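Long-range contacts in putative glucarate dehydratase (Pseudomonas fluorescens, PDB 4IT1), which probably dehydrates D-glucarate to 5-dehydro-4-deoxy-D-glucarate in a magnesium-dependent reaction, as a member of the mandelate racemase/muconate lactonizing enzyme family: residues F50-I55 against D416-C421; I33-P38 against S345-S350. All coordinates share one frame; numbering follows the deposited sequence.

Contact 1 (F50-I55 against D416-C421)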
loop_
_atom_site.group_PDB
_atom_site.type_symbol
_atom_site.label_atom_id
_atom_site.label_comp_id
_atom_site.label_asym_id
_atom_site.label_seq_id
_atom_site.Cartn_x
_atom_site.Cartn_y
_atom_site.Cartn_z
ATOM N N PHE A 50 3.087 -1.224 -37.157
ATOM C CA PHE A 50 3.374 -0.172 -36.177
ATOM C C PHE A 50 2.603 -0.376 -34.883
ATOM O O PHE A 50 1.595 -1.081 -34.855
ATOM C CB PHE A 50 3.134 1.224 -36.760
ATOM C CG PHE A 50 3.951 1.497 -37.989
ATOM C CD1 PHE A 50 5.250 1.989 -37.882
ATOM C CD2 PHE A 50 3.441 1.224 -39.258
ATOM C CE1 PHE A 50 6.016 2.223 -39.017
ATOM C CE2 PHE A 50 4.202 1.456 -40.397
ATOM C CZ PHE A 50 5.493 1.957 -40.276
ATOM N N ALA A 51 3.114 0.229 -33.814
ATOM C CA ALA A 51 2.489 0.180 -32.502
ATOM C C ALA A 51 2.589 1.560 -31.862
ATOM O O ALA A 51 3.580 2.265 -32.050
ATOM C CB ALA A 51 3.151 -0.882 -31.634
ATOM N N LEU A 52 1.558 1.940 -31.115
ATOM C CA LEU A 52 1.424 3.298 -30.593
ATOM C C LEU A 52 1.819 3.413 -29.122
ATOM O O LEU A 52 1.928 2.406 -28.415
ATOM C CB LEU A 52 -0.013 3.793 -30.783
ATOM C CG LEU A 52 -0.711 3.460 -32.112
ATOM C CD1 LEU A 52 -2.170 3.907 -32.094
ATOM C CD2 LEU A 52 0.037 4.061 -33.296
ATOM N N ARG A 53 2.021 4.652 -28.673
ATOM C CA ARG A 53 2.500 4.951 -27.328
ATOM C C ARG A 53 2.434 6.453 -27.142
ATOM O O ARG A 53 2.461 7.192 -28.119
ATOM C CB ARG A 53 3.954 4.479 -27.158
ATOM C CG ARG A 53 4.355 4.133 -25.732
ATOM C CD ARG A 53 3.941 2.714 -25.353
ATOM N NE ARG A 53 4.076 2.485 -23.915
ATOM C CZ ARG A 53 3.522 1.473 -23.253
ATOM N NH1 ARG A 53 2.780 0.575 -23.888
ATOM N NH2 ARG A 53 3.708 1.364 -21.944
ATOM N N SER A 54 2.337 6.904 -25.898
ATOM C CA SER A 54 2.367 8.332 -25.607
ATOM C C SER A 54 3.450 8.665 -24.581
ATOM O O SER A 54 3.666 7.913 -23.624
ATOM C CB SER A 54 1.008 8.814 -25.118
ATOM O OG SER A 54 0.687 8.210 -23.882
ATOM N N ILE A 55 4.122 9.794 -24.799
ATOM C CA ILE A 55 5.230 10.243 -23.961
ATOM C C ILE A 55 4.819 11.515 -23.226
ATOM O O ILE A 55 4.343 12.473 -23.837
ATOM C CB ILE A 55 6.495 10.505 -24.805
ATOM C CG1 ILE A 55 6.741 9.362 -25.806
ATOM C CG2 ILE A 55 7.713 10.755 -23.916
ATOM C CD1 ILE A 55 7.224 8.059 -25.202
ATOM N N ASP A 416 6.286 11.942 -35.884
ATOM C CA ASP A 416 5.992 12.028 -37.314
ATOM C C ASP A 416 5.568 10.665 -37.858
ATOM O O ASP A 416 4.652 10.576 -38.676
ATOM C CB ASP A 416 7.201 12.557 -38.098
ATOM C CG ASP A 416 7.545 13.998 -37.753
ATOM O OD1 ASP A 416 6.676 14.712 -37.203
ATOM O OD2 ASP A 416 8.691 14.413 -38.033
ATOM N N GLN A 417 6.241 9.607 -37.397
ATOM C CA GLN A 417 5.910 8.243 -37.825
ATOM C C GLN A 417 4.531 7.851 -37.305
ATOM O O GLN A 417 3.849 7.008 -37.896
ATOM C CB GLN A 417 6.970 7.224 -37.390
ATOM C CG GLN A 417 6.928 5.930 -38.200
ATOM C CD GLN A 417 8.083 4.970 -37.919
ATOM O OE1 GLN A 417 8.534 4.258 -38.816
ATOM N NE2 GLN A 417 8.559 4.939 -36.674
ATOM N N TYR A 418 4.126 8.478 -36.203
ATOM C CA TYR A 418 2.774 8.334 -35.686
ATOM C C TYR A 418 1.782 8.919 -36.680
ATOM O O TYR A 418 0.826 8.247 -37.084
ATOM C CB TYR A 418 2.644 9.015 -34.323
ATOM C CG TYR A 418 1.227 9.146 -33.812
ATOM C CD1 TYR A 418 0.579 8.065 -33.206
ATOM C CD2 TYR A 418 0.533 10.356 -33.921
ATOM C CE1 TYR A 418 -0.720 8.181 -32.730
ATOM C CE2 TYR A 418 -0.766 10.481 -33.450
ATOM C CZ TYR A 418 -1.385 9.390 -32.856
ATOM O OH TYR A 418 -2.667 9.503 -32.383
ATOM N N LEU A 419 2.037 10.162 -37.086
ATOM C CA LEU A 419 1.133 10.912 -37.961
ATOM C C LEU A 419 0.908 10.234 -39.309
ATOM O O LEU A 419 -0.172 10.328 -39.882
ATOM C CB LEU A 419 1.650 12.339 -38.164
ATOM C CG LEU A 419 1.623 13.291 -36.957
ATOM C CD1 LEU A 419 2.485 14.515 -37.223
ATOM C CD2 LEU A 419 0.210 13.715 -36.575
ATOM N N THR A 420 1.917 9.514 -39.781
ATOM C CA THR A 420 1.910 8.952 -41.127
ATOM C C THR A 420 1.579 7.451 -41.210
ATOM O O THR A 420 1.384 6.926 -42.309
ATOM C CB THR A 420 3.268 9.196 -41.821
ATOM O OG1 THR A 420 4.308 8.577 -41.056
ATOM C CG2 THR A 420 3.561 10.698 -41.944
ATOM N N CYS A 421 1.520 6.753 -40.074
ATOM C CA CYS A 421 1.320 5.293 -40.113
ATOM C C CYS A 421 -0.127 4.898 -40.394
ATOM O O CYS A 421 -0.381 3.833 -40.954
ATOM C CB CYS A 421 1.834 4.603 -38.843
ATOM S SG CYS A 421 0.951 5.046 -37.331
#

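Contact 2 (I33-P38 against S345-S350)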
loop_
_atom_site.group_PDB
_atom_site.type_symbol
_atom_site.label_atom_id
_atom_site.label_comp_id
_atom_site.label_asym_id
_atom_site.label_seq_id
_atom_site.Cartn_x
_atom_site.Cartn_y
_atom_site.Cartn_z
ATOM N N ILE A 33 3.376 8.744 -30.382
ATOM C CA ILE A 33 4.460 8.192 -31.216
ATOM C C ILE A 33 4.145 6.802 -31.772
ATOM O O ILE A 33 3.257 6.102 -31.275
ATOM C CB ILE A 33 5.811 8.088 -30.452
ATOM C CG1 ILE A 33 5.672 7.214 -29.201
ATOM C CG2 ILE A 33 6.366 9.465 -30.096
ATOM C CD1 ILE A 33 6.847 6.293 -28.973
ATOM N N ALA A 34 4.895 6.387 -32.786
ATOM C CA ALA A 34 4.758 5.033 -33.309
ATOM C C ALA A 34 6.109 4.440 -33.649
ATOM O O ALA A 34 7.002 5.142 -34.122
ATOM C CB ALA A 34 3.846 5.008 -34.526
ATOM N N PHE A 35 6.249 3.142 -33.419
ATOM C CA PHE A 35 7.505 2.464 -33.687
ATOM C C PHE A 35 7.270 1.160 -34.418
ATOM O O PHE A 35 6.223 0.526 -34.253
ATOM C CB PHE A 35 8.306 2.234 -32.394
ATOM C CG PHE A 35 7.468 1.804 -31.216
ATOM C CD1 PHE A 35 7.066 0.476 -31.072
ATOM C CD2 PHE A 35 7.098 2.725 -30.239
ATOM C CE1 PHE A 35 6.301 0.078 -29.983
ATOM C CE2 PHE A 35 6.336 2.336 -29.148
ATOM C CZ PHE A 35 5.939 1.008 -29.021
ATOM N N ARG A 36 8.240 0.773 -35.237
ATOM C CA ARG A 36 8.145 -0.469 -35.995
ATOM C C ARG A 36 7.893 -1.634 -35.045
ATOM O O ARG A 36 8.525 -1.746 -33.985
ATOM C CB ARG A 36 9.397 -0.707 -36.853
ATOM C CG ARG A 36 9.808 0.502 -37.691
ATOM C CD ARG A 36 10.603 0.135 -38.942
ATOM N NE ARG A 36 11.834 -0.621 -38.696
ATOM C CZ ARG A 36 12.941 -0.125 -38.144
ATOM N NH1 ARG A 36 12.992 1.137 -37.732
ATOM N NH2 ARG A 36 14.003 -0.907 -37.986
ATOM N N ASP A 37 6.931 -2.471 -35.413
ATOM C CA ASP A 37 6.595 -3.634 -34.629
ATOM C C ASP A 37 6.660 -4.827 -35.567
ATOM O O ASP A 37 6.094 -4.791 -36.658
ATOM C CB ASP A 37 5.191 -3.483 -34.036
ATOM C CG ASP A 37 5.108 -3.920 -32.577
ATOM O OD1 ASP A 37 6.153 -3.956 -31.888
ATOM O OD2 ASP A 37 3.985 -4.210 -32.109
ATOM N N PRO A 38 7.352 -5.893 -35.152
ATOM C CA PRO A 38 7.414 -7.101 -35.969
ATOM C C PRO A 38 6.040 -7.764 -36.164
ATOM O O PRO A 38 5.103 -7.488 -35.399
ATOM C CB PRO A 38 8.337 -8.036 -35.167
ATOM C CG PRO A 38 8.909 -7.216 -34.060
ATOM C CD PRO A 38 7.974 -6.077 -33.830
ATOM N N SER A 345 4.893 -3.800 -25.301
ATOM C CA SER A 345 5.016 -2.753 -26.333
ATOM C C SER A 345 5.341 -1.383 -25.745
ATOM O O SER A 345 4.538 -0.447 -25.810
ATOM C CB SER A 345 3.764 -2.693 -27.220
ATOM O OG SER A 345 3.761 -3.764 -28.150
ATOM N N HIS A 346 6.535 -1.287 -25.166
ATOM C CA HIS A 346 6.932 -0.127 -24.380
ATOM C C HIS A 346 8.358 0.301 -24.717
ATOM O O HIS A 346 9.112 -0.436 -25.365
ATOM C CB HIS A 346 6.845 -0.464 -22.890
ATOM C CG HIS A 346 7.805 -1.533 -22.470
ATOM N ND1 HIS A 346 9.013 -1.252 -21.870
ATOM C CD2 HIS A 346 7.757 -2.880 -22.608
ATOM C CE1 HIS A 346 9.656 -2.381 -21.637
ATOM N NE2 HIS A 346 8.917 -3.383 -22.076
ATOM N N LEU A 347 8.720 1.493 -24.259
ATOM C CA LEU A 347 10.077 1.986 -24.403
ATOM C C LEU A 347 10.786 2.068 -23.052
ATOM O O LEU A 347 10.248 1.637 -22.021
ATOM C CB LEU A 347 10.088 3.340 -25.119
ATOM C CG LEU A 347 9.544 3.365 -26.555
ATOM C CD1 LEU A 347 9.552 4.789 -27.086
ATOM C CD2 LEU A 347 10.307 2.440 -27.498
ATOM N N GLY A 348 11.992 2.628 -23.078
ATOM C CA GLY A 348 12.872 2.691 -21.921
ATOM C C GLY A 348 12.296 3.337 -20.680
ATOM O O GLY A 348 12.611 2.909 -19.565
ATOM N N ILE A 349 11.469 4.369 -20.868
ATOM C CA ILE A 349 10.821 5.056 -19.750
ATOM C C ILE A 349 10.004 4.057 -18.919
ATOM O O ILE A 349 10.216 3.914 -17.708
ATOM C CB ILE A 349 9.918 6.225 -20.213
ATOM C CG1 ILE A 349 10.733 7.272 -20.982
ATOM C CG2 ILE A 349 9.198 6.847 -19.020
ATOM C CD1 ILE A 349 9.935 8.465 -21.473
ATOM N N SER A 350 9.086 3.358 -19.581
ATOM C CA SER A 350 8.295 2.324 -18.924
ATOM C C SER A 350 9.198 1.302 -18.240
ATOM O O SER A 350 8.976 0.946 -17.077
ATOM C CB SER A 350 7.363 1.631 -19.927
ATOM O OG SER A 350 6.250 2.454 -20.231
#

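Contact 1 (F50-I55 against D416-C421)
The phenyl ring of F50 meets two side chains of the helix at once. C421 CB rests over one face, 3.7 Å above the ring plane and offset toward the rim, in a CH-pi contact 4.1 Å from the F50 ring centroid. C421 SG lies obliquely to the same ring, a looser sulfur-aromatic approach 5.3 Å from its centroid. At the ring edge, F50 CE1 comes within 3.2 Å of Q417 OE1, the amide plane turned 63° from the ring. With chi1 at -160° turning CG away from the backbone N, the extended Q417 chain carries OE1 to that edge; NE2 is hydrogen-bonded to A34 O and E379, which fixes the amide's rotation. Two residues on, L52 CD2 touches Y418 CD1 at 4.0 Å, the side chains crossing at about a right angle. Were F50 cut back to an alanine, C421 CB would probably lose the ring face it rests on and a gap open beside the Q417 amide. Y182 meets the F50 ring at about 90° and L77 touches Y418. The contact is plain strand-on-helix packing, residues 416-421 of helix 408-421 crossing strand 50-60 of the antiparallel three-stranded sheet in the N-terminal domain of the enolase superfamily.

Contact 2 (I33-P38 against S345-S350)
F35 and L347 carry most of this buried contact, with S345 third. The methyl L347 CD2 sits over one face of the F35 ring, 4.2 Å from F35 CD2, while the far end of the ring points to the loop backbone: F35 CZ lies 3.8 Å from S345 O, which approaches the ring edge near its plane. The CB of F35 points toward 345-350, and chi1 of 41° sets the ring with CZ at the S345 carbonyl. The second methyl of L347 has its own partner, CD1 meeting I33 CD1 tip to tip at 3.6 Å. That same I33 methyl lies at the F35 ring edge, in its plane; I33 and F35 thus touch each other as well as L347. Farther along, D37 OD2 is 4.0 Å from S345 OG, but its hydrogen bond goes to H47 ND1. No hydrogen bond joins the two segments, and apolar packing prevails between them. The loop is held by other means: H346 ND1 donates to L347 O, L347 N is bonded to E69, and H346 NE2 to T370. The side chain of S345 lies about 5 Å from a bound tartrate and about 8 Å from that of H342, a predicted proton acceptor, placing the contact beside the probable active-site pocket. L347 is at the N-cap position of helix 348-360. Strand 25-36, flanked by strand 50-60 and touched by helix 408-421, packs against the loop that leads from strand 338-341 into that helix.

In the fold
Contact 2 is buried, near the probable active site, whereas contact 1 lies nearer the surface and away from the annotated sites. Their first segments belong to neighbouring antiparallel strands, 25-36 and 50-60, joined by backbone bonds between I33 and R53 and between F35 and A51. F50 and L52 turn to helix 408-421, I33 and F35 to the loop before helix 348-360. R53 of the first contact also reaches the second, its NH2 hydrogen-bonded to S350 OG. No hydrogen bond crosses either contact, yet their chemistry differs: at the surface a partly exposed ring has sulfur and amide neighbours, while beside the pocket a wholly buried, mainly apolar group closes on the loop.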